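Local coordinates for flavin-containing monooxygenase (Allium sativum, PDB 6WPU), which probably catalyses the FAD-dependent S-oxygenation of S-allyl-L-cysteine, turning the thioether of this garlic metabolite into a sulfoxide, at residues G99-P104 with L346-S351; A189-I194 with I290-G295; P325-P330 with P365-M370. One frame throughout, in Å; residues are numbered along the deposited sequence.

Contact 1: residues G99-P104 with L346-S351; sequences GFLDYP and LCELQS
Glu348 reaches out from helix 343-358 to meet the type I beta turn of Phe100 to Tyr103, and its carboxylate takes up the backbone N-H of Leu101. Helix 32-43, which flanks this site, belongs to the probable Rossmann-type GxGxxG strand-turn-helix on FAD, and the Phe100 side chain lies about 8 Å from the FAD. The bond from Leu101 N to Glu348 OE1 is modelled very short, at 2.5 Å, and almost straight, with an N-H...O angle of 169°; OE1 receives it on its syn lone pair. The carboxylate gets there because CG lies anti to the residue's own backbone N (chi1 -177°) and the chain runs extended beyond it. Glu348 OE1 also sits at the edge of the Phe100 ring, in its plane and 3.7 Å from Phe100 CD1, with ring and carboxylate planes nearly perpendicular. The isobutyl group of Leu101 covers OE1, with Leu101 CG 3.3 Å from Glu348 OE1.

The other oxygen faces a like charge: Glu348 OE2 lies 3.2 Å from Asp102 OD1, the two carboxylate planes turned 50° apart. Arg39, on helix 32-43, probably offsets the repulsion by forming salt bridges to both, NH2 to Glu348 and NH1 to Asp102, while Arg43 holds Asp102 OD2. An alanine in place of Glu348 would strip the Leu101 N-H of this acceptor and is likely to leave Arg39 with one carboxylate fewer.

Further out, Phe344 and Phe130 meet the ring of Phe100, and Val36 touches both Phe100 and Glu348. Through the Glu348 bond, the loop between helices 95-98 and 120-133 is tied to helix 343-358, far along the chain. Beside this polar grip, Leu101 crosses Leu349 at about a right angle, its CD1 resting on the branch point, 3.8 Å from Leu349 CG.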
ATOM      1  N   GLY A  99      -4.574  13.690   0.188  1.00 36.31           N
ATOM      2  CA  GLY A  99      -3.580  14.473   0.906  1.00 45.74           C
ATOM      3  C   GLY A  99      -3.615  14.272   2.413  1.00 41.48           C
ATOM      4  O   GLY A  99      -4.646  13.976   3.011  1.00 40.99           O
ATOM      5  N   PHE A 100      -2.449  14.433   3.036  1.00 43.02           N
ATOM      6  CA  PHE A 100      -2.389  14.562   4.488  1.00 44.74           C
ATOM      7  C   PHE A 100      -3.368  15.623   4.990  1.00 43.02           C
ATOM      8  O   PHE A 100      -3.648  16.622   4.317  1.00 44.67           O
ATOM      9  CB  PHE A 100      -0.968  14.903   4.924  1.00 38.05           C
ATOM     10  CG  PHE A 100       0.019  13.788   4.673  1.00 35.16           C
ATOM     11  CD1 PHE A 100      -0.056  12.617   5.398  1.00 30.29           C
ATOM     12  CD2 PHE A 100       1.022  13.925   3.725  1.00 32.73           C
ATOM     13  CE1 PHE A 100       0.838  11.598   5.181  1.00 30.98           C
ATOM     14  CE2 PHE A 100       1.925  12.917   3.499  1.00 35.33           C
ATOM     15  CZ  PHE A 100       1.837  11.738   4.222  1.00 34.23           C
ATOM     16  N   LEU A 101      -3.894  15.388   6.194  1.00 43.70           N
ATOM     17  CA  LEU A 101      -4.986  16.203   6.720  1.00 49.04           C
ATOM     18  C   LEU A 101      -4.604  17.672   6.875  1.00 45.73           C
ATOM     19  O   LEU A 101      -5.472  18.550   6.795  1.00 44.96           O
ATOM     20  CB  LEU A 101      -5.446  15.631   8.065  1.00 48.44           C
ATOM     21  CG  LEU A 101      -6.008  14.213   7.952  1.00 50.85           C
ATOM     22  CD1 LEU A 101      -6.310  13.637   9.315  1.00 55.65           C
ATOM     23  CD2 LEU A 101      -7.248  14.203   7.057  1.00 51.48           C
ATOM     24  N   ASP A 102      -3.335  17.975   7.124  1.00 47.64           N
ATOM     25  CA  ASP A 102      -2.943  19.373   7.285  1.00 53.17           C
ATOM     26  C   ASP A 102      -2.043  19.841   6.147  1.00 50.15           C
ATOM     27  O   ASP A 102      -1.300  20.810   6.299  1.00 49.97           O
ATOM     28  CB  ASP A 102      -2.267  19.592   8.641  1.00 48.64           C
ATOM     29  CG  ASP A 102      -0.932  18.873   8.748  1.00 51.44           C
ATOM     30  OD1 ASP A 102      -0.609  18.050   7.854  1.00 49.89           O
ATOM     31  OD2 ASP A 102      -0.196  19.142   9.717  1.00 50.68           O
ATOM     32  N   TYR A 103      -2.106  19.171   4.999  1.00 47.61           N
ATOM     33  CA  TYR A 103      -1.220  19.471   3.876  1.00 41.62           C
ATOM     34  C   TYR A 103      -1.942  19.099   2.593  1.00 45.16           C
ATOM     35  O   TYR A 103      -1.678  18.053   1.990  1.00 42.92           O
ATOM     36  CB  TYR A 103       0.099  18.707   4.010  1.00 36.44           C
ATOM     37  CG  TYR A 103       1.201  19.295   3.174  1.00 47.50           C
ATOM     38  CD1 TYR A 103       1.622  20.609   3.375  1.00 48.81           C
ATOM     39  CD2 TYR A 103       1.829  18.539   2.188  1.00 45.77           C
ATOM     40  CE1 TYR A 103       2.640  21.154   2.615  1.00 49.06           C
ATOM     41  CE2 TYR A 103       2.845  19.071   1.419  1.00 48.41           C
ATOM     42  CZ  TYR A 103       3.246  20.375   1.636  1.00 50.59           C
ATOM     43  OH  TYR A 103       4.256  20.898   0.870  1.00 51.98           O
ATOM     44  N   PRO A 104      -2.874  19.943   2.144  1.00 46.22           N
ATOM     45  CA  PRO A 104      -3.745  19.563   1.020  1.00 44.68           C
ATOM     46  C   PRO A 104      -2.960  19.258  -0.244  1.00 46.44           C
ATOM     47  O   PRO A 104      -2.026  19.974  -0.606  1.00 49.87           O
ATOM     48  CB  PRO A 104      -4.635  20.794   0.834  1.00 43.56           C
ATOM     49  CG  PRO A 104      -4.669  21.428   2.206  1.00 48.04           C
ATOM     50  CD  PRO A 104      -3.296  21.203   2.771  1.00 46.26           C
ATOM     51  N   LEU A 346      -4.571   8.121   6.905  1.00 39.37           N
ATOM     52  CA  LEU A 346      -4.571   7.017   7.865  1.00 40.61           C
ATOM     53  C   LEU A 346      -3.214   6.886   8.570  1.00 38.48           C
ATOM     54  O   LEU A 346      -3.151   6.740   9.796  1.00 37.59           O
ATOM     55  CB  LEU A 346      -4.953   5.710   7.161  1.00 36.77           C
ATOM     56  CG  LEU A 346      -5.044   4.503   8.101  1.00 42.23           C
ATOM     57  CD1 LEU A 346      -6.232   3.613   7.757  1.00 42.75           C
ATOM     58  CD2 LEU A 346      -3.732   3.692   8.110  1.00 37.04           C
ATOM     59  N   CYS A 347      -2.114   6.904   7.804  1.00 34.44           N
ATOM     60  CA  CYS A 347      -0.787   6.818   8.407  1.00 38.12           C
ATOM     61  C   CYS A 347      -0.511   8.032   9.289  1.00 40.24           C
ATOM     62  O   CYS A 347       0.133   7.915  10.337  1.00 34.94           O
ATOM     63  CB  CYS A 347       0.289   6.693   7.322  1.00 35.14           C
ATOM     64  SG  CYS A 347       0.241   5.126   6.362  1.00 38.27           S
ATOM     65  N   GLU A 348      -0.999   9.199   8.871  1.00 37.62           N
ATOM     66  CA  GLU A 348      -0.864  10.411   9.668  1.00 40.18           C
ATOM     67  C   GLU A 348      -1.492  10.222  11.040  1.00 40.68           C
ATOM     68  O   GLU A 348      -0.873  10.522  12.073  1.00 35.25           O
ATOM     69  CB  GLU A 348      -1.518  11.578   8.918  1.00 41.01           C
ATOM     70  CG  GLU A 348      -1.430  12.975   9.567  1.00 43.52           C
ATOM     71  CD  GLU A 348      -2.070  14.052   8.663  1.00 54.18           C
ATOM     72  OE1 GLU A 348      -2.797  13.674   7.703  1.00 51.96           O
ATOM     73  OE2 GLU A 348      -1.847  15.264   8.895  1.00 56.04           O
ATOM     74  N   LEU A 349      -2.714   9.692  11.071  1.00 36.16           N
ATOM     75  CA  LEU A 349      -3.421   9.547  12.335  1.00 39.98           C
ATOM     76  C   LEU A 349      -2.838   8.411  13.169  1.00 39.41           C
ATOM     77  O   LEU A 349      -2.753   8.522  14.398  1.00 39.14           O
ATOM     78  CB  LEU A 349      -4.903   9.339  12.072  1.00 39.23           C
ATOM     79  CG  LEU A 349      -5.598  10.577  11.516  1.00 43.34           C
ATOM     80  CD1 LEU A 349      -6.981  10.209  10.965  1.00 41.68           C
ATOM     81  CD2 LEU A 349      -5.709  11.674  12.597  1.00 36.36           C
ATOM     82  N   GLN A 350      -2.407   7.327  12.522  1.00 36.71           N
ATOM     83  CA  GLN A 350      -1.729   6.263  13.255  1.00 35.40           C
ATOM     84  C   GLN A 350      -0.486   6.784  13.962  1.00 35.69           C
ATOM     85  O   GLN A 350      -0.234   6.456  15.124  1.00 36.20           O
ATOM     86  CB  GLN A 350      -1.342   5.127  12.317  1.00 32.35           C
ATOM     87  CG  GLN A 350      -2.490   4.263  11.861  1.00 32.63           C
ATOM     88  CD  GLN A 350      -1.993   3.084  11.058  1.00 33.55           C
ATOM     89  OE1 GLN A 350      -1.019   3.203  10.318  1.00 31.44           O
ATOM     90  NE2 GLN A 350      -2.649   1.935  11.207  1.00 34.92           N
ATOM     91  N   SER A 351       0.324   7.567  13.264  1.00 33.86           N
ATOM     92  CA  SER A 351       1.582   7.967  13.866  1.00 36.22           C
ATOM     93  C   SER A 351       1.359   9.088  14.872  1.00 38.49           C
ATOM     94  O   SER A 351       2.109   9.201  15.845  1.00 35.49           O
ATOM     95  CB  SER A 351       2.574   8.365  12.773  1.00 33.01           C
ATOM     96  OG  SER A 351       2.036   9.387  11.958  1.00 35.71           O
TER

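Contact 2: residues A189-I194 with I290-G295; sequences AEIPGI and IMHCTG
His292, at the end of strand 289-292, turns its imidazole to the loop of residues 189-194 and carries the polar bond of the contact. From CB, chi1 (-55°) swings the ring to the loop, and its turn about the CB-CG bond sets ND1 facing the backbone of Ala189. Ala189 N donates to His292 ND1 over 3.1 Å with an N-H...N angle of 160°, and it lies at the ring edge, 2° out of its plane. Next along the ring, His292 CE1 packs 3.4 Å from Ile191 CD1, whose methyl comes from the opposite direction and also touches His292 NE2. At the tip, NE2 is hydrogen-bonded to Gln201 OE1. With ND1 accepting, this is consistent with a proton on NE2, and the two bonds together fix the rotation of the ring.

Apolar contacts extend the joint on both flanks of the histidine. Ala189 CB rests 3.7 Å from Thr294 CG2, while the hydroxyl of Thr294 bonds to the carbonyl oxygen of Arg187. Towards the other end, Ile191 CD1 lies 4.0 Å from Ile290 CG2. Ile194 and Ile290 run antiparallel alongside each other, with Ile194 CD1 3.9 Å from Ile290 CD1. The type II turn from Ile191 to Ile194, with Gly193 at positive phi, brings both isoleucines of the loop over the strand.

Strand 289-292 runs between parallel strands 200-203 and 217-221 in what is probably the NADPH-binding domain, as in related flavin monooxygenases. The loop covers its Ile290 and His292 side, with Ile221 of strand 217-221 touching Ala189, Ile191 and Ile290, whereas Met291 points away from the loop and packs on Ile230 of helix 225-234.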
ATOM      1  N   ALA A 189      -1.552 -16.285  -7.970  1.00 44.63           N
ATOM      2  CA  ALA A 189      -2.736 -17.077  -8.240  1.00 42.03           C
ATOM      3  C   ALA A 189      -2.346 -18.545  -8.393  1.00 45.24           C
ATOM      4  O   ALA A 189      -1.201 -18.870  -8.715  1.00 45.25           O
ATOM      5  CB  ALA A 189      -3.432 -16.579  -9.507  1.00 44.30           C
ATOM      6  N   GLU A 190      -3.299 -19.431  -8.125  1.00 46.20           N
ATOM      7  CA  GLU A 190      -3.130 -20.858  -8.361  1.00 49.26           C
ATOM      8  C   GLU A 190      -3.802 -21.173  -9.688  1.00 44.58           C
ATOM      9  O   GLU A 190      -5.029 -21.121  -9.788  1.00 51.59           O
ATOM     10  CB  GLU A 190      -3.734 -21.681  -7.228  1.00 58.80           C
ATOM     11  CG  GLU A 190      -2.842 -21.756  -6.005  1.00 77.53           C
ATOM     12  CD  GLU A 190      -1.595 -22.588  -6.255  1.00 87.42           C
ATOM     13  OE1 GLU A 190      -1.738 -23.737  -6.735  1.00 90.59           O
ATOM     14  OE2 GLU A 190      -0.476 -22.089  -5.981  1.00 87.69           O
ATOM     15  N   ILE A 191      -3.005 -21.480 -10.702  1.00 44.26           N
ATOM     16  CA  ILE A 191      -3.488 -21.668 -12.068  1.00 44.78           C
ATOM     17  C   ILE A 191      -3.460 -23.158 -12.391  1.00 46.91           C
ATOM     18  O   ILE A 191      -2.376 -23.761 -12.409  1.00 43.99           O
ATOM     19  CB  ILE A 191      -2.651 -20.880 -13.087  1.00 45.04           C
ATOM     20  CG1 ILE A 191      -2.445 -19.433 -12.641  1.00 42.89           C
ATOM     21  CG2 ILE A 191      -3.329 -20.903 -14.450  1.00 44.40           C
ATOM     22  CD1 ILE A 191      -1.313 -18.714 -13.417  1.00 39.25           C
ATOM     23  N   PRO A 192      -4.605 -23.777 -12.676  1.00 48.04           N
ATOM     24  CA  PRO A 192      -4.613 -25.197 -13.062  1.00 52.65           C
ATOM     25  C   PRO A 192      -3.799 -25.444 -14.327  1.00 53.29           C
ATOM     26  O   PRO A 192      -3.936 -24.732 -15.321  1.00 47.02           O
ATOM     27  CB  PRO A 192      -6.101 -25.497 -13.292  1.00 50.92           C
ATOM     28  CG  PRO A 192      -6.843 -24.377 -12.633  1.00 54.77           C
ATOM     29  CD  PRO A 192      -5.949 -23.180 -12.689  1.00 49.45           C
ATOM     30  N   GLY A 193      -2.956 -26.477 -14.282  1.00 56.23           N
ATOM     31  CA  GLY A 193      -2.165 -26.879 -15.429  1.00 52.03           C
ATOM     32  C   GLY A 193      -0.973 -26.003 -15.741  1.00 52.65           C
ATOM     33  O   GLY A 193      -0.330 -26.204 -16.773  1.00 50.97           O
ATOM     34  N   ILE A 194      -0.645 -25.038 -14.880  1.00 47.23           N
ATOM     35  CA  ILE A 194       0.377 -24.057 -15.221  1.00 46.43           C
ATOM     36  C   ILE A 194       1.748 -24.702 -15.407  1.00 50.57           C
ATOM     37  O   ILE A 194       2.590 -24.160 -16.129  1.00 48.17           O
ATOM     38  CB  ILE A 194       0.410 -22.936 -14.158  1.00 45.38           C
ATOM     39  CG1 ILE A 194       1.168 -21.720 -14.689  1.00 46.70           C
ATOM     40  CG2 ILE A 194       1.018 -23.428 -12.850  1.00 42.13           C
ATOM     41  CD1 ILE A 194       0.482 -21.043 -15.866  1.00 47.52           C
ATOM     42  N   ILE A 290       0.975 -14.658 -19.326  1.00 31.71           N
ATOM     43  CA  ILE A 290       0.059 -14.643 -18.188  1.00 33.08           C
ATOM     44  C   ILE A 290       0.676 -13.752 -17.124  1.00 33.74           C
ATOM     45  O   ILE A 290       1.818 -13.977 -16.708  1.00 36.38           O
ATOM     46  CB  ILE A 290      -0.201 -16.048 -17.630  1.00 34.95           C
ATOM     47  CG1 ILE A 290      -0.891 -16.931 -18.676  1.00 31.97           C
ATOM     48  CG2 ILE A 290      -1.047 -15.953 -16.368  1.00 33.42           C
ATOM     49  CD1 ILE A 290      -1.055 -18.355 -18.241  1.00 35.54           C
ATOM     50  N   MET A 291      -0.064 -12.736 -16.690  1.00 35.43           N
ATOM     51  CA  MET A 291       0.409 -11.820 -15.655  1.00 32.57           C
ATOM     52  C   MET A 291      -0.459 -11.993 -14.412  1.00 36.06           C
ATOM     53  O   MET A 291      -1.688 -11.885 -14.495  1.00 37.45           O
ATOM     54  CB  MET A 291       0.377 -10.370 -16.139  1.00 27.21           C
ATOM     55  CG  MET A 291       0.816  -9.371 -15.037  1.00 32.68           C
ATOM     56  SD  MET A 291       0.611  -7.626 -15.476  1.00 36.73           S
ATOM     57  CE  MET A 291       1.296  -7.557 -17.138  1.00 32.05           C
ATOM     58  N   HIS A 292       0.169 -12.287 -13.271  1.00 37.02           N
ATOM     59  CA  HIS A 292      -0.552 -12.306 -11.993  1.00 39.13           C
ATOM     60  C   HIS A 292      -0.664 -10.876 -11.473  1.00 37.41           C
ATOM     61  O   HIS A 292       0.349 -10.261 -11.132  1.00 37.18           O
ATOM     62  CB  HIS A 292       0.160 -13.156 -10.941  1.00 32.58           C
ATOM     63  CG  HIS A 292       0.444 -14.564 -11.353  1.00 44.77           C
ATOM     64  ND1 HIS A 292       0.021 -15.649 -10.616  1.00 46.29           N
ATOM     65  CD2 HIS A 292       1.143 -15.069 -12.400  1.00 45.69           C
ATOM     66  CE1 HIS A 292       0.428 -16.761 -11.204  1.00 49.79           C
ATOM     67  NE2 HIS A 292       1.113 -16.437 -12.287  1.00 47.17           N
ATOM     68  N   CYS A 293      -1.877 -10.330 -11.433  1.00 37.61           N
ATOM     69  CA  CYS A 293      -2.108  -9.068 -10.713  0.62 37.66           C
ATOM     70  C   CYS A 293      -2.825  -9.369  -9.400  1.00 34.36           C
ATOM     71  O   CYS A 293      -3.897  -8.863  -9.102  1.00 34.85           O
ATOM     72  CB  CYS A 293      -2.893  -8.076 -11.580  0.62 40.71           C
ATOM     73  SG  CYS A 293      -2.747  -6.290 -11.073  0.62 48.63           S
ATOM     74  N   THR A 294      -2.192 -10.240  -8.618  1.00 33.93           N
ATOM     75  CA  THR A 294      -2.790 -10.839  -7.435  1.00 36.64           C
ATOM     76  C   THR A 294      -2.278 -10.227  -6.131  1.00 40.97           C
ATOM     77  O   THR A 294      -2.542 -10.776  -5.060  1.00 43.05           O
ATOM     78  CB  THR A 294      -2.525 -12.344  -7.461  1.00 36.86           C
ATOM     79  OG1 THR A 294      -1.205 -12.569  -7.986  1.00 32.98           O
ATOM     80  CG2 THR A 294      -3.539 -13.056  -8.368  1.00 40.78           C
ATOM     81  N   GLY A 295      -1.554  -9.120  -6.194  1.00 35.09           N
ATOM     82  CA  GLY A 295      -1.200  -8.385  -4.991  1.00 36.88           C
ATOM     83  C   GLY A 295       0.052  -8.895  -4.298  1.00 42.03           C
ATOM     84  O   GLY A 295       0.933  -9.539  -4.887  1.00 34.44           O
TER

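Contact 3: residues P325-P330 with P365-M370; sequences PPLLAP and PTKKEM. With SO4 (sulfate ion), chain F.
Pro326 and Met370 form the apolar heart of this joint, the proline ring lying against the first turn of helix 367-383 with Pro326 CB 3.9 Å from Met370 CB. Met370 then bends at its sulfur (chi3 -82°), which carries Met370 CE to 3.9 Å from Ala329 CB. A looser apolar touch joins Leu327 CD2 to Lys367 CD at 4.2 Å.

Van der Waals contacts to backbone carbonyls follow along the lysine: Lys367 CG sits 3.3 Å from Pro326 O, and farther out Lys367 CE comes to 3.6 Å from Leu327 O.

The polar bonds belong to the helix start. Thr366 and Glu369 make a capping box, Glu369 N donating to Thr366 OG1 over 3.1 Å and Thr366 N to Glu369 OE1 over 2.9 Å. A sulfate, probably from the crystallisation liquor, sits at this helix end, where Lys367 N bonds to both its O1 and O2; the lysine chain curls at chi4 and gives O4 a weak bond from NZ.

Outside the two segments, Met370 also touches Tyr320. The loop leads into strand 332-334, at one margin of the parallel sheet, with Pro325 packed on Leu332 and Phe334, while Pro330 leans on Val357 and Leu358 of helix 343-358.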
ATOM      1  N   PRO A 325       1.774  -4.495  18.727  1.00 35.41           N
ATOM      2  CA  PRO A 325       1.839  -5.841  19.325  1.00 37.02           C
ATOM      3  C   PRO A 325       1.606  -5.758  20.822  1.00 41.65           C
ATOM      4  O   PRO A 325       2.379  -5.095  21.532  1.00 42.04           O
ATOM      5  CB  PRO A 325       3.271  -6.309  19.012  1.00 40.25           C
ATOM      6  CG  PRO A 325       3.772  -5.383  17.927  1.00 36.05           C
ATOM      7  CD  PRO A 325       3.053  -4.070  18.145  1.00 33.80           C
ATOM      8  N   PRO A 326       0.547  -6.400  21.340  1.00 42.43           N
ATOM      9  CA  PRO A 326       0.185  -6.192  22.754  1.00 40.46           C
ATOM     10  C   PRO A 326       1.329  -6.442  23.720  1.00 44.73           C
ATOM     11  O   PRO A 326       1.525  -5.646  24.643  1.00 45.63           O
ATOM     12  CB  PRO A 326      -0.969  -7.178  22.966  1.00 42.14           C
ATOM     13  CG  PRO A 326      -1.599  -7.306  21.597  1.00 42.85           C
ATOM     14  CD  PRO A 326      -0.430  -7.261  20.640  1.00 45.80           C
ATOM     15  N   LEU A 327       2.112  -7.504  23.515  1.00 44.27           N
ATOM     16  CA  LEU A 327       3.188  -7.813  24.450  1.00 46.99           C
ATOM     17  C   LEU A 327       4.364  -6.851  24.342  1.00 46.14           C
ATOM     18  O   LEU A 327       5.143  -6.756  25.287  1.00 41.93           O
ATOM     19  CB  LEU A 327       3.673  -9.244  24.239  1.00 43.47           C
ATOM     20  CG  LEU A 327       2.668 -10.287  24.714  1.00 52.90           C
ATOM     21  CD1 LEU A 327       3.204 -11.700  24.533  1.00 52.50           C
ATOM     22  CD2 LEU A 327       2.294 -10.003  26.165  1.00 53.61           C
ATOM     23  N   LEU A 328       4.510  -6.137  23.228  1.00 42.75           N
ATOM     24  CA  LEU A 328       5.657  -5.274  22.993  1.00 43.31           C
ATOM     25  C   LEU A 328       5.272  -3.804  22.875  1.00 43.37           C
ATOM     26  O   LEU A 328       6.099  -2.992  22.457  1.00 45.72           O
ATOM     27  CB  LEU A 328       6.396  -5.712  21.724  1.00 43.42           C
ATOM     28  CG  LEU A 328       6.928  -7.142  21.682  1.00 44.78           C
ATOM     29  CD1 LEU A 328       7.401  -7.481  20.274  1.00 48.08           C
ATOM     30  CD2 LEU A 328       8.054  -7.290  22.681  1.00 46.63           C
ATOM     31  N   ALA A 329       4.040  -3.448  23.219  1.00 44.45           N
ATOM     32  CA  ALA A 329       3.559  -2.081  23.064  1.00 43.37           C
ATOM     33  C   ALA A 329       3.954  -1.250  24.276  1.00 43.72           C
ATOM     34  O   ALA A 329       3.918  -1.753  25.402  1.00 46.51           O
ATOM     35  CB  ALA A 329       2.039  -2.057  22.911  1.00 41.31           C
ATOM     36  N   PRO A 330       4.305   0.035  24.091  1.00 43.08           N
ATOM     37  CA  PRO A 330       4.324   0.753  22.811  1.00 37.51           C
ATOM     38  C   PRO A 330       5.690   0.830  22.121  1.00 38.22           C
ATOM     39  O   PRO A 330       5.829   1.580  21.155  1.00 36.96           O
ATOM     40  CB  PRO A 330       3.886   2.151  23.212  1.00 37.07           C
ATOM     41  CG  PRO A 330       4.558   2.334  24.593  1.00 33.35           C
ATOM     42  CD  PRO A 330       4.503   0.955  25.238  1.00 39.37           C
ATOM     43  N   PRO A 365      -4.508   0.548  26.671  1.00 49.19           N
ATOM     44  CA  PRO A 365      -5.047  -0.381  27.678  1.00 48.40           C
ATOM     45  C   PRO A 365      -3.944  -1.270  28.232  1.00 51.13           C
ATOM     46  O   PRO A 365      -2.805  -1.201  27.758  1.00 49.20           O
ATOM     47  CB  PRO A 365      -6.081  -1.208  26.890  1.00 49.67           C
ATOM     48  CG  PRO A 365      -6.297  -0.482  25.610  1.00 46.87           C
ATOM     49  CD  PRO A 365      -5.008   0.237  25.321  1.00 47.40           C
ATOM     50  N   THR A 366      -4.260  -2.128  29.199  1.00 51.53           N
ATOM     51  CA  THR A 366      -3.279  -3.113  29.630  1.00 50.02           C
ATOM     52  C   THR A 366      -2.988  -4.106  28.503  1.00 52.38           C
ATOM     53  O   THR A 366      -3.756  -4.254  27.549  1.00 58.26           O
ATOM     54  CB  THR A 366      -3.766  -3.876  30.863  1.00 55.42           C
ATOM     55  OG1 THR A 366      -4.820  -4.768  30.488  1.00 57.30           O
ATOM     56  CG2 THR A 366      -4.274  -2.924  31.941  1.00 53.81           C
ATOM     57  N   LYS A 367      -1.852  -4.797  28.627  1.00 54.13           N
ATOM     58  CA  LYS A 367      -1.494  -5.816  27.647  1.00 49.76           C
ATOM     59  C   LYS A 367      -2.599  -6.849  27.498  1.00 51.14           C
ATOM     60  O   LYS A 367      -2.920  -7.274  26.380  1.00 46.84           O
ATOM     61  CB  LYS A 367      -0.190  -6.501  28.047  1.00 48.45           C
ATOM     62  CG  LYS A 367       1.038  -5.621  27.943  1.00 51.72           C
ATOM     63  CD  LYS A 367       2.291  -6.393  28.316  1.00 57.76           C
ATOM     64  CE  LYS A 367       3.532  -5.504  28.254  1.00 63.64           C
ATOM     65  NZ  LYS A 367       3.613  -4.597  29.438  1.00 66.14           N
ATOM     66  N   LYS A 368      -3.183  -7.273  28.621  1.00 52.96           N
ATOM     67  CA  LYS A 368      -4.265  -8.250  28.573  1.00 54.00           C
ATOM     68  C   LYS A 368      -5.476  -7.687  27.842  1.00 53.23           C
ATOM     69  O   LYS A 368      -6.105  -8.385  27.039  1.00 61.05           O
ATOM     70  CB  LYS A 368      -4.640  -8.680  29.993  1.00 61.43           C
ATOM     71  CG  LYS A 368      -5.565  -9.891  30.063  1.00 67.67           C
ATOM     72  CD  LYS A 368      -6.143 -10.064  31.470  1.00 74.49           C
ATOM     73  CE  LYS A 368      -7.056 -11.280  31.539  1.00 81.32           C
ATOM     74  NZ  LYS A 368      -7.298 -11.830  30.171  1.00 85.14           N
ATOM     75  N   GLU A 369      -5.818  -6.423  28.101  1.00 52.37           N
ATOM     76  CA  GLU A 369      -6.959  -5.820  27.420  1.00 49.36           C
ATOM     77  C   GLU A 369      -6.695  -5.669  25.931  1.00 54.51           C
ATOM     78  O   GLU A 369      -7.582  -5.933  25.108  1.00 54.06           O
ATOM     79  CB  GLU A 369      -7.291  -4.471  28.044  1.00 50.08           C
ATOM     80  CG  GLU A 369      -8.164  -4.582  29.288  1.00 55.57           C
ATOM     81  CD  GLU A 369      -7.916  -3.453  30.273  1.00 61.76           C
ATOM     82  OE1 GLU A 369      -6.989  -2.637  30.049  1.00 61.85           O
ATOM     83  OE2 GLU A 369      -8.648  -3.390  31.282  1.00 70.44           O
ATOM     84  N   MET A 370      -5.485  -5.245  25.561  1.00 51.44           N
ATOM     85  CA  MET A 370      -5.156  -5.185  24.142  1.00 51.81           C
ATOM     86  C   MET A 370      -5.250  -6.563  23.505  1.00 51.23           C
ATOM     87  O   MET A 370      -5.796  -6.712  22.405  1.00 48.63           O
ATOM     88  CB  MET A 370      -3.762  -4.594  23.940  1.00 45.17           C
ATOM     89  CG  MET A 370      -3.706  -3.095  24.182  1.00 43.75           C
ATOM     90  SD  MET A 370      -2.117  -2.405  23.683  1.00 45.36           S
ATOM     91  CE  MET A 370      -1.113  -2.789  25.135  1.00 40.78           C
TER
HETATM   92  S   SO4 F 505       0.142  -4.240  31.851  0.84 70.96           S
HETATM   93  O1  SO4 F 505      -0.268  -5.539  31.330  0.84 68.93           O
HETATM   94  O2  SO4 F 505      -0.311  -3.172  30.967  0.84 66.47           O
HETATM   95  O3  SO4 F 505      -0.470  -4.041  33.162  0.84 74.41           O
HETATM   96  O4  SO4 F 505       1.607  -4.216  31.950  0.84 68.54           O

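Contact 1 is the buried one, contacts 2 and 3 being partly buried and set farther from the chain's centre. Each presses a loop on a regular element, but the chemistry changes with depth: contact 1 sinks a carboxylate that a backbone amide and an arginine satisfy, contact 2 fixes an imidazole in an otherwise aliphatic joint, and contact 3 relies on apolar packing, its polar bonds kept to an exposed helix end. Helix 343-358 carries one side of contact 1 and is touched by Pro330 of contact 3. Contact 2 lies on the mixed sheet, its centre about 35 Å from that of contact 1, whereas contact 3's loop leads to the parallel one.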